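Local coordinates for protein bile salt hydrolase/transferase (Clostridium perfringens, PDB 2BJF) that hydrolyses the amide bond of glycine- and taurine-conjugated bile salts, releasing the free bile acid and the amino acid, and can also join bile acids to amines, at residues N41-K46 / I131-E135; Y86-S90 / T140-W144; I33-F37 / T49-V54. Where two conformers were deposited one is given. Residues are numbered along the deposited sequence.

Interaction 1 of 3, residues N41-K46 / I131-E135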
loop_
_atom_site.group_PDB
_atom_site.type_symbol
_atom_site.label_atom_id
_atom_site.label_comp_id
_atom_site.label_asym_id
_atom_site.label_seq_id
_atom_site.Cartn_x
_atom_site.Cartn_y
_atom_site.Cartn_z
ATOM N N ASN A 41 -34.044 -19.809 -29.394
ATOM C CA ASN A 41 -34.302 -18.434 -28.981
ATOM C C ASN A 41 -35.498 -17.895 -29.755
ATOM O O ASN A 41 -35.462 -17.808 -30.983
ATOM C CB ASN A 41 -33.064 -17.556 -29.190
ATOM C CG ASN A 41 -33.239 -16.149 -28.636
ATOM O OD1 ASN A 41 -34.048 -15.364 -29.133
ATOM N ND2 ASN A 41 -32.465 -15.822 -27.607
ATOM N N LYS A 42 -36.554 -17.538 -29.030
ATOM C CA LYS A 42 -37.825 -17.143 -29.642
ATOM C C LYS A 42 -37.782 -15.788 -30.349
ATOM O O LYS A 42 -38.497 -15.582 -31.333
ATOM C CB LYS A 42 -38.952 -17.163 -28.603
ATOM C CG LYS A 42 -39.360 -18.561 -28.162
ATOM C CD LYS A 42 -40.476 -18.520 -27.128
ATOM C CE LYS A 42 -40.943 -19.922 -26.754
ATOM N NZ LYS A 42 -41.665 -20.603 -27.870
ATOM N N SER A 43 -36.945 -14.878 -29.855
ATOM C CA SER A 43 -36.864 -13.521 -30.402
ATOM C C SER A 43 -36.150 -13.449 -31.753
ATOM O O SER A 43 -36.600 -12.738 -32.652
ATOM C CB SER A 43 -36.206 -12.562 -29.402
ATOM O OG SER A 43 -34.815 -12.805 -29.291
ATOM N N ASN A 44 -35.045 -14.182 -31.890
ATOM C CA ASN A 44 -34.238 -14.145 -33.116
ATOM C C ASN A 44 -34.183 -15.468 -33.893
ATOM O O ASN A 44 -33.479 -15.569 -34.902
ATOM C CB ASN A 44 -32.823 -13.619 -32.823
ATOM C CG ASN A 44 -32.103 -14.417 -31.743
ATOM O OD1 ASN A 44 -32.209 -15.642 -31.677
ATOM N ND2 ASN A 44 -31.351 -13.719 -30.900
ATOM N N LYS A 45 -34.923 -16.467 -33.410
ATOM C CA LYS A 45 -35.053 -17.786 -34.060
ATOM C C LYS A 45 -33.757 -18.606 -34.149
ATOM O O LYS A 45 -33.738 -19.672 -34.774
ATOM C CB LYS A 45 -35.738 -17.672 -35.431
ATOM C CG LYS A 45 -37.218 -17.331 -35.351
ATOM C CD LYS A 45 -37.878 -17.389 -36.720
ATOM C CE LYS A 45 -39.358 -17.040 -36.641
ATOM N NZ LYS A 45 -40.151 -18.056 -35.887
ATOM N N LYS A 46 -32.687 -18.119 -33.522
ATOM C CA LYS A 46 -31.406 -18.828 -33.514
ATOM C C LYS A 46 -31.489 -20.093 -32.666
ATOM O O LYS A 46 -32.122 -20.102 -31.608
ATOM C CB LYS A 46 -30.278 -17.923 -33.009
ATOM C CG LYS A 46 -29.950 -16.762 -33.936
ATOM C CD LYS A 46 -28.875 -15.867 -33.343
ATOM C CE LYS A 46 -28.667 -14.610 -34.179
ATOM N NZ LYS A 46 -28.090 -14.901 -35.522
ATOM N N ILE A 131 -25.829 -9.334 -30.017
ATOM C CA ILE A 131 -27.230 -9.617 -30.328
ATOM C C ILE A 131 -27.999 -9.784 -29.017
ATOM O O ILE A 131 -27.606 -10.592 -28.174
ATOM C CB ILE A 131 -27.383 -10.903 -31.202
ATOM C CG1 ILE A 131 -26.620 -10.776 -32.532
ATOM C CG2 ILE A 131 -28.861 -11.251 -31.437
ATOM C CD1 ILE A 131 -27.056 -9.622 -33.438
ATOM N N PRO A 132 -29.085 -9.007 -28.830
ATOM C CA PRO A 132 -29.893 -9.139 -27.616
ATOM C C PRO A 132 -30.560 -10.510 -27.500
ATOM O O PRO A 132 -30.996 -11.077 -28.506
ATOM C CB PRO A 132 -30.953 -8.040 -27.773
ATOM C CG PRO A 132 -30.999 -7.750 -29.230
ATOM C CD PRO A 132 -29.605 -7.957 -29.726
ATOM N N ILE A 133 -30.620 -11.032 -26.275
ATOM C CA ILE A 133 -31.288 -12.304 -25.989
ATOM C C ILE A 133 -32.797 -12.187 -26.233
ATOM O O ILE A 133 -33.448 -13.145 -26.653
ATOM C CB ILE A 133 -30.982 -12.796 -24.539
ATOM C CG1 ILE A 133 -31.441 -14.247 -24.338
ATOM C CG2 ILE A 133 -31.578 -11.843 -23.488
ATOM C CD1 ILE A 133 -30.887 -14.915 -23.086
ATOM N N SER A 134 -33.325 -10.991 -25.972
ATOM C CA SER A 134 -34.728 -10.654 -26.180
ATOM C C SER A 134 -34.839 -9.133 -26.240
ATOM O O SER A 134 -34.033 -8.429 -25.620
ATOM C CB SER A 134 -35.588 -11.205 -25.039
ATOM O OG SER A 134 -36.968 -11.084 -25.334
ATOM N N GLU A 135 -35.816 -8.648 -27.005
ATOM C CA GLU A 135 -36.063 -7.212 -27.201
ATOM C C GLU A 135 -34.831 -6.478 -27.745
ATOM O O GLU A 135 -34.259 -6.890 -28.757
ATOM C CB GLU A 135 -36.581 -6.557 -25.913
ATOM C CG GLU A 135 -37.797 -7.244 -25.307
ATOM C CD GLU A 135 -38.525 -6.377 -24.302
ATOM O OE1 GLU A 135 -38.432 -5.134 -24.400
ATOM O OE2 GLU A 135 -39.208 -6.940 -23.422
HETATM O O HOH W 1 -32.666 -10.792 -30.654
HETATM O O HOH W 2 -35.726 -14.671 -26.801
#

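Interaction 2 of 3, residues Y86-S90 / T140-W144. With DXC ((3alpha,5beta,12alpha)-3,12-dihydroxycholan-24-oic acid), chain B.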
loop_
_atom_site.group_PDB
_atom_site.type_symbol
_atom_site.label_atom_id
_atom_site.label_comp_id
_atom_site.label_asym_id
_atom_site.label_seq_id
_atom_site.Cartn_x
_atom_site.Cartn_y
_atom_site.Cartn_z
ATOM N N TYR A 86 -12.742 -1.951 -21.777
ATOM C CA TYR A 86 -11.878 -2.522 -22.828
ATOM C C TYR A 86 -12.564 -3.574 -23.708
ATOM O O TYR A 86 -11.986 -4.036 -24.695
ATOM C CB TYR A 86 -10.537 -3.029 -22.260
ATOM C CG TYR A 86 -9.818 -2.004 -21.402
ATOM C CD1 TYR A 86 -9.216 -0.882 -21.975
ATOM C CD2 TYR A 86 -9.750 -2.151 -20.016
ATOM C CE1 TYR A 86 -8.565 0.065 -21.189
ATOM C CE2 TYR A 86 -9.104 -1.212 -19.225
ATOM C CZ TYR A 86 -8.513 -0.110 -19.815
ATOM O OH TYR A 86 -7.872 0.818 -19.028
ATOM N N VAL A 87 -13.801 -3.927 -23.364
ATOM C CA VAL A 87 -14.595 -4.861 -24.163
ATOM C C VAL A 87 -15.175 -4.170 -25.403
ATOM O O VAL A 87 -15.483 -2.975 -25.370
ATOM C CB VAL A 87 -15.730 -5.514 -23.319
ATOM C CG1 VAL A 87 -16.854 -4.516 -23.026
ATOM C CG2 VAL A 87 -16.271 -6.768 -23.999
ATOM N N SER A 88 -15.303 -4.926 -26.492
ATOM C CA SER A 88 -15.936 -4.431 -27.714
ATOM C C SER A 88 -16.542 -5.573 -28.524
ATOM O O SER A 88 -15.824 -6.434 -29.034
ATOM C CB SER A 88 -14.938 -3.641 -28.566
ATOM O OG SER A 88 -15.515 -3.229 -29.792
ATOM N N TYR A 89 -17.868 -5.572 -28.625
ATOM C CA TYR A 89 -18.582 -6.531 -29.460
ATOM C C TYR A 89 -18.984 -5.870 -30.774
ATOM O O TYR A 89 -19.215 -4.660 -30.818
ATOM C CB TYR A 89 -19.847 -7.035 -28.761
ATOM C CG TYR A 89 -19.672 -7.560 -27.351
ATOM C CD1 TYR A 89 -18.817 -8.628 -27.077
ATOM C CD2 TYR A 89 -20.398 -7.009 -26.295
ATOM C CE1 TYR A 89 -18.672 -9.117 -25.779
ATOM C CE2 TYR A 89 -20.264 -7.492 -24.999
ATOM C CZ TYR A 89 -19.401 -8.544 -24.748
ATOM O OH TYR A 89 -19.273 -9.020 -23.464
ATOM N N SER A 90 -19.073 -6.664 -31.839
ATOM C CA SER A 90 -19.613 -6.176 -33.106
ATOM C C SER A 90 -21.127 -6.005 -32.989
ATOM O O SER A 90 -21.785 -6.738 -32.246
ATOM C CB SER A 90 -19.259 -7.121 -34.261
ATOM O OG SER A 90 -19.941 -8.357 -34.154
ATOM N N THR A 140 -24.642 -8.218 -21.098
ATOM C CA THR A 140 -23.653 -7.962 -20.056
ATOM C C THR A 140 -22.256 -7.962 -20.679
ATOM O O THR A 140 -21.956 -8.780 -21.552
ATOM C CB THR A 140 -23.739 -9.021 -18.930
ATOM O OG1 THR A 140 -25.097 -9.140 -18.486
ATOM C CG2 THR A 140 -22.860 -8.642 -17.740
ATOM N N THR A 141 -21.422 -7.021 -20.244
ATOM C CA THR A 141 -20.029 -6.952 -20.679
ATOM C C THR A 141 -19.252 -8.088 -20.018
ATOM O O THR A 141 -19.179 -8.164 -18.790
ATOM C CB THR A 141 -19.397 -5.598 -20.319
ATOM O OG1 THR A 141 -19.593 -5.336 -18.924
ATOM C CG2 THR A 141 -20.029 -4.477 -21.133
ATOM N N LEU A 142 -18.686 -8.972 -20.837
ATOM C CA LEU A 142 -18.109 -10.218 -20.338
ATOM C C LEU A 142 -16.771 -10.594 -20.958
ATOM O O LEU A 142 -16.482 -10.259 -22.109
ATOM C CB LEU A 142 -19.081 -11.381 -20.570
ATOM C CG LEU A 142 -20.449 -11.397 -19.887
ATOM C CD1 LEU A 142 -21.368 -12.358 -20.619
ATOM C CD2 LEU A 142 -20.342 -11.756 -18.409
ATOM N N HIS A 143 -15.961 -11.287 -20.162
ATOM C CA HIS A 143 -14.864 -12.103 -20.670
ATOM C C HIS A 143 -14.943 -13.487 -20.020
ATOM O O HIS A 143 -15.630 -13.662 -19.007
ATOM C CB HIS A 143 -13.496 -11.419 -20.499
ATOM C CG HIS A 143 -13.060 -11.221 -19.078
ATOM N ND1 HIS A 143 -11.753 -10.935 -18.745
ATOM C CD2 HIS A 143 -13.744 -11.262 -17.910
ATOM C CE1 HIS A 143 -11.652 -10.806 -17.434
ATOM N NE2 HIS A 143 -12.845 -11.003 -16.904
ATOM N N TRP A 144 -14.270 -14.469 -20.610
ATOM C CA TRP A 144 -14.461 -15.857 -20.206
ATOM C C TRP A 144 -13.164 -16.567 -19.849
ATOM O O TRP A 144 -12.129 -16.334 -20.472
ATOM C CB TRP A 144 -15.187 -16.642 -21.305
ATOM C CG TRP A 144 -16.568 -16.138 -21.608
ATOM C CD1 TRP A 144 -17.744 -16.611 -21.100
ATOM C CD2 TRP A 144 -16.917 -15.064 -22.491
ATOM N NE1 TRP A 144 -18.805 -15.899 -21.611
ATOM C CE2 TRP A 144 -18.325 -14.943 -22.467
ATOM C CE3 TRP A 144 -16.177 -14.195 -23.305
ATOM C CZ2 TRP A 144 -19.010 -13.986 -23.224
ATOM C CZ3 TRP A 144 -16.857 -13.239 -24.051
ATOM C CH2 TRP A 144 -18.260 -13.144 -24.008
HETATM C C1 DXC B . -29.904 -8.446 -19.247
HETATM C C2 DXC B . -29.078 -9.312 -20.198
HETATM C C3 DXC B . -29.580 -10.764 -20.291
HETATM C C4 DXC B . -29.771 -11.449 -18.926
HETATM C C5 DXC B . -30.582 -10.536 -18.005
HETATM C C6 DXC B . -30.027 -9.116 -17.882
HETATM C C7 DXC B . -28.663 -11.557 -21.235
HETATM C C8 DXC B . -27.319 -11.945 -20.613
HETATM C C9 DXC B . -27.429 -12.548 -19.212
HETATM C C10 DXC B . -28.385 -11.752 -18.298
HETATM C C11 DXC B . -26.065 -12.564 -18.514
HETATM C C12 DXC B . -26.062 -13.200 -17.122
HETATM C C13 DXC B . -27.055 -12.458 -16.213
HETATM C C14 DXC B . -28.439 -12.340 -16.872
HETATM C C15 DXC B . -24.852 -13.138 -19.248
HETATM C C16 DXC B . -23.847 -13.378 -18.115
HETATM C C17 DXC B . -24.568 -13.036 -16.799
HETATM C C18 DXC B . -30.573 -12.739 -19.097
HETATM C C19 DXC B . -23.945 -13.755 -15.582
HETATM O O1 DXC B . -26.568 -11.154 -15.857
HETATM O O2 DXC B . -29.267 -7.171 -19.093
HETATM C C20 DXC B . -26.452 -14.689 -17.173
HETATM C C21 DXC B . -22.507 -13.284 -15.326
HETATM C C22 DXC B . -22.411 -11.784 -15.034
HETATM C C23 DXC B . -21.165 -11.423 -14.256
HETATM O O3 DXC B . -20.440 -12.328 -13.791
HETATM O O4 DXC B . -20.909 -10.209 -14.105
HETATM C C24 DXC B . -24.753 -13.645 -14.286
#

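Interaction 3 of 3, residues I33-F37 / T49-V54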
loop_
_atom_site.group_PDB
_atom_site.type_symbol
_atom_site.label_atom_id
_atom_site.label_comp_id
_atom_site.label_asym_id
_atom_site.label_seq_id
_atom_site.Cartn_x
_atom_site.Cartn_y
_atom_site.Cartn_z
ATOM N N ILE A 33 -28.706 -29.598 -18.864
ATOM C CA ILE A 33 -29.188 -29.823 -20.226
ATOM C C ILE A 33 -28.600 -31.133 -20.753
ATOM O O ILE A 33 -27.379 -31.285 -20.797
ATOM C CB ILE A 33 -28.819 -28.658 -21.187
ATOM C CG1 ILE A 33 -29.197 -27.300 -20.580
ATOM C CG2 ILE A 33 -29.497 -28.852 -22.544
ATOM C CD1 ILE A 33 -28.697 -26.098 -21.375
ATOM N N PRO A 34 -29.467 -32.086 -21.148
ATOM C CA PRO A 34 -28.994 -33.370 -21.670
ATOM C C PRO A 34 -28.437 -33.256 -23.091
ATOM O O PRO A 34 -28.516 -32.188 -23.705
ATOM C CB PRO A 34 -30.257 -34.235 -21.659
ATOM C CG PRO A 34 -31.372 -33.267 -21.823
ATOM C CD PRO A 34 -30.940 -32.012 -21.117
ATOM N N ARG A 35 -27.878 -34.356 -23.596
ATOM C CA ARG A 35 -27.385 -34.435 -24.973
ATOM C C ARG A 35 -28.528 -34.280 -25.968
ATOM O O ARG A 35 -29.680 -34.601 -25.651
ATOM C CB ARG A 35 -26.720 -35.789 -25.231
ATOM C CG ARG A 35 -25.511 -36.112 -24.378
ATOM C CD ARG A 35 -25.289 -37.616 -24.379
ATOM N NE ARG A 35 -24.125 -38.023 -23.598
ATOM C CZ ARG A 35 -23.884 -39.270 -23.203
ATOM N NH1 ARG A 35 -24.731 -40.248 -23.504
ATOM N NH2 ARG A 35 -22.794 -39.542 -22.498
ATOM N N ASN A 36 -28.203 -33.792 -27.165
ATOM C CA ASN A 36 -29.158 -33.693 -28.277
ATOM C C ASN A 36 -30.414 -32.870 -27.948
ATOM O O ASN A 36 -31.507 -33.151 -28.447
ATOM C CB ASN A 36 -29.522 -35.098 -28.791
ATOM C CG ASN A 36 -30.164 -35.076 -30.170
ATOM O OD1 ASN A 36 -31.265 -35.598 -30.357
ATOM N ND2 ASN A 36 -29.481 -34.475 -31.139
ATOM N N PHE A 37 -30.247 -31.852 -27.105
ATOM C CA PHE A 37 -31.353 -30.963 -26.750
ATOM C C PHE A 37 -31.292 -29.667 -27.547
ATOM O O PHE A 37 -30.289 -28.951 -27.513
ATOM C CB PHE A 37 -31.383 -30.665 -25.245
ATOM C CG PHE A 37 -32.623 -29.935 -24.801
ATOM C CD1 PHE A 37 -33.766 -30.640 -24.430
ATOM C CD2 PHE A 37 -32.656 -28.543 -24.767
ATOM C CE1 PHE A 37 -34.919 -29.970 -24.027
ATOM C CE2 PHE A 37 -33.804 -27.865 -24.370
ATOM C CZ PHE A 37 -34.937 -28.580 -23.996
ATOM N N THR A 49 -28.237 -26.989 -30.713
ATOM C CA THR A 49 -28.480 -28.357 -30.268
ATOM C C THR A 49 -27.217 -28.895 -29.608
ATOM O O THR A 49 -26.153 -28.940 -30.230
ATOM C CB THR A 49 -28.927 -29.276 -31.431
ATOM O OG1 THR A 49 -30.084 -28.718 -32.069
ATOM C CG2 THR A 49 -29.270 -30.669 -30.919
ATOM N N THR A 50 -27.340 -29.288 -28.342
ATOM C CA THR A 50 -26.195 -29.747 -27.558
ATOM C C THR A 50 -25.632 -31.060 -28.092
ATOM O O THR A 50 -26.383 -31.974 -28.432
ATOM C CB THR A 50 -26.551 -29.925 -26.060
ATOM O OG1 THR A 50 -27.618 -30.872 -25.924
ATOM C CG2 THR A 50 -26.968 -28.595 -25.435
ATOM N N LYS A 51 -24.308 -31.131 -28.188
ATOM C CA LYS A 51 -23.625 -32.388 -28.468
ATOM C C LYS A 51 -23.346 -33.084 -27.140
ATOM O O LYS A 51 -23.579 -34.286 -26.995
ATOM C CB LYS A 51 -22.325 -32.146 -29.244
ATOM C CG LYS A 51 -21.553 -33.413 -29.593
ATOM C CD LYS A 51 -20.235 -33.091 -30.278
ATOM C CE LYS A 51 -19.436 -34.355 -30.548
ATOM N NZ LYS A 51 -18.157 -34.061 -31.250
ATOM N N TYR A 52 -22.862 -32.308 -26.172
ATOM C CA TYR A 52 -22.557 -32.815 -24.837
ATOM C C TYR A 52 -23.540 -32.277 -23.803
ATOM O O TYR A 52 -24.058 -31.164 -23.943
ATOM C CB TYR A 52 -21.124 -32.442 -24.439
ATOM C CG TYR A 52 -20.065 -32.924 -25.410
ATOM C CD1 TYR A 52 -19.866 -34.287 -25.635
ATOM C CD2 TYR A 52 -19.258 -32.018 -26.098
ATOM C CE1 TYR A 52 -18.894 -34.736 -26.523
ATOM C CE2 TYR A 52 -18.279 -32.457 -26.989
ATOM C CZ TYR A 52 -18.105 -33.818 -27.196
ATOM O OH TYR A 52 -17.142 -34.260 -28.074
ATOM N N ALA A 53 -23.795 -33.080 -22.771
ATOM C CA ALA A 53 -24.632 -32.668 -21.647
ATOM C C ALA A 53 -23.929 -31.580 -20.841
ATOM O O ALA A 53 -22.707 -31.593 -20.716
ATOM C CB ALA A 53 -24.960 -33.858 -20.763
ATOM N N VAL A 54 -24.712 -30.647 -20.302
ATOM C CA VAL A 54 -24.186 -29.456 -19.630
ATOM C C VAL A 54 -24.801 -29.294 -18.238
ATOM O O VAL A 54 -25.988 -29.558 -18.045
ATOM C CB VAL A 54 -24.459 -28.174 -20.475
ATOM C CG1 VAL A 54 -23.993 -26.915 -19.752
ATOM C CG2 VAL A 54 -23.791 -28.271 -21.847
HETATM O O HOH W 3 -26.728 -33.983 -31.095
#

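Interaction 1 of 3, residues N41-K46 / I131-E135
Ile131 meets the turn 41-46 through its methyl group CG2, which lies 3.5 Å from ND2 of Asn44 and 4.3 Å from CE of Lys46, so the lysine enters through its aliphatic chain. At Pro132 the backbone does the work: a water donates to Pro132 O at 2.7 Å and to Ser43 OG at 3.2 Å, and accepts from Asn44 ND2 at 3.2 Å. Ile133 is the main polar point. Its carbonyl O accepts from Asn41 ND2 at 3.0 Å with an N-H...O angle of 156°, and Ser43 OG lies at the same 3.0 Å from Ile133 O. Its side chain, with CA-to-CB directed away from the turn, touches the bound deoxycholate. Ser134 and Ser43 have the closest CA atoms of the two segments, 5.5 Å apart, while Ser134 OG makes a weak hydrogen bond to Asp62. The turn is held within itself by Asn41 OD1, which accepts from Asn44 N at 3.2 Å, and by the bond from Asn41 N to Lys46 O at 2.9 Å. The arrangement is an Asx motif at the tip of the hairpin joining strands 38-40 and 47-49, docked on a loop that lines the bile-acid pocket.

Interaction 2 of 3, residues Y86-S90 / T140-W144
The wall of the bile-acid pocket is backed here by the loop 86-90, which packs behind the start of strand 142-147. Thr140 and Leu142 face the steroid: Thr140 OG1 is 3.6 Å from C11 of deoxycholate, and Leu142 CD1 is 3.7 Å from its C16. The key link is one hydrogen bond, from Leu142 N to Tyr89 OH, at 2.7 Å and with an N-H...O angle of 151°. The phenol thus serves a backbone amide at the beginning of the strand, and Tyr89 has the largest covered area of the contact, 72 Å². Leu142 N and Thr141 CA approach the ring at its edge, Thr141 CA lying 3.6 Å from Tyr89 OH. Further along the strand, Tyr89 CE1 is 4.4 Å from CH2 of Trp144, an apolar contact. Val87 adds a second patch, with CG1 3.7 Å from CG2 of Thr141 and CG2 4.0 Å from the carbonyl O of Leu142. The hydroxyl of Thr141 bonds to OD1 of Asn82, a taurine-binding residue, and so links Thr141 to the taurine site, its side chain about 7 Å from the bound taurine. Strand 142-147 and the residue before it pair with strand 77-82 and its continuation (Thr141 with Phe83, His143 with Leu81) in one of the two antiparallel sheets of the Ntn-hydrolase fold, and Thr140 and Leu142 line the substrate pocket.

Interaction 3 of 3, residues I33-F37 / T49-V54
Thr50 is the polar hub. Its OG1 donates to Pro34 O at 2.7 Å and accepts from Phe37 N at 3.0 Å, with an N-H...O angle of 166°, so one hydroxyl ties both sides of the bend at Arg35 and Asn36. The backbone of Thr50 adds two bonds: Thr50 N to Phe37 O at 3.1 Å (164°), and Asn36 N to Thr50 O at 2.9 Å with a more bent angle of 135°. At the other end, Ile33 and Val54 form an antiparallel hydrogen-bonded pair: Ile33 N to Val54 O and Val54 N to Ile33 O are both 2.8 Å, with angles of 168° and 165°. Two CA-H...O contacts supplement these bonds, Ala53 CA to Ile33 O at 3.2 Å and Thr49 CA to Phe37 O at 3.3 Å. Asn36 has the positive phi of 57° that lets the chain turn, and a water links its ND2, at 2.8 Å, weakly to Thr50 O, at 3.4 Å.

Packing surrounds this network. Ile33 CG2 lies 3.8 Å from Thr50 CG2, and the CB atoms of Ile33 and Val54 are 4.4 Å apart on one face of the sheet. Arg35 CG rests 3.7 Å from Lys51 O, while its guanidinium reaches out to salt bridges with Glu73 and Asp310. The contact joins the end of strand 29-33 to the start of strand 54-61; Leu107, Leu110 and Ala111 of helix 105-112 cover Ile33, Val54 and Thr50, and strand 64-67 adds Phe67 against both Ile33 and Val54.

How the interactions relate
Interactions 1 and 3 adjoin in sequence: 33-37 and 49-54 pair where the excursion through strands 38-40 and 47-49 leaves the sheet, and 41-46 is its tip. Interaction 3 is dominated by backbone bonds and buries the most surface, 450 Å², whereas interactions 1 and 2 bond side-chain groups to backbone atoms, with water bridging only in interaction 1 of the pair. Segment 131-135 and the start of 140-144 share the loop between strands 126-129 and 142-147, and both contacts reach deoxycholate. Interaction 2 is the most interior, its centre about 15 Å from the chain centre and none of its touching residues exposed; interactions 1 and 3, about 25 and 22 Å out, include exposed residues, though five of interaction 3 are buried.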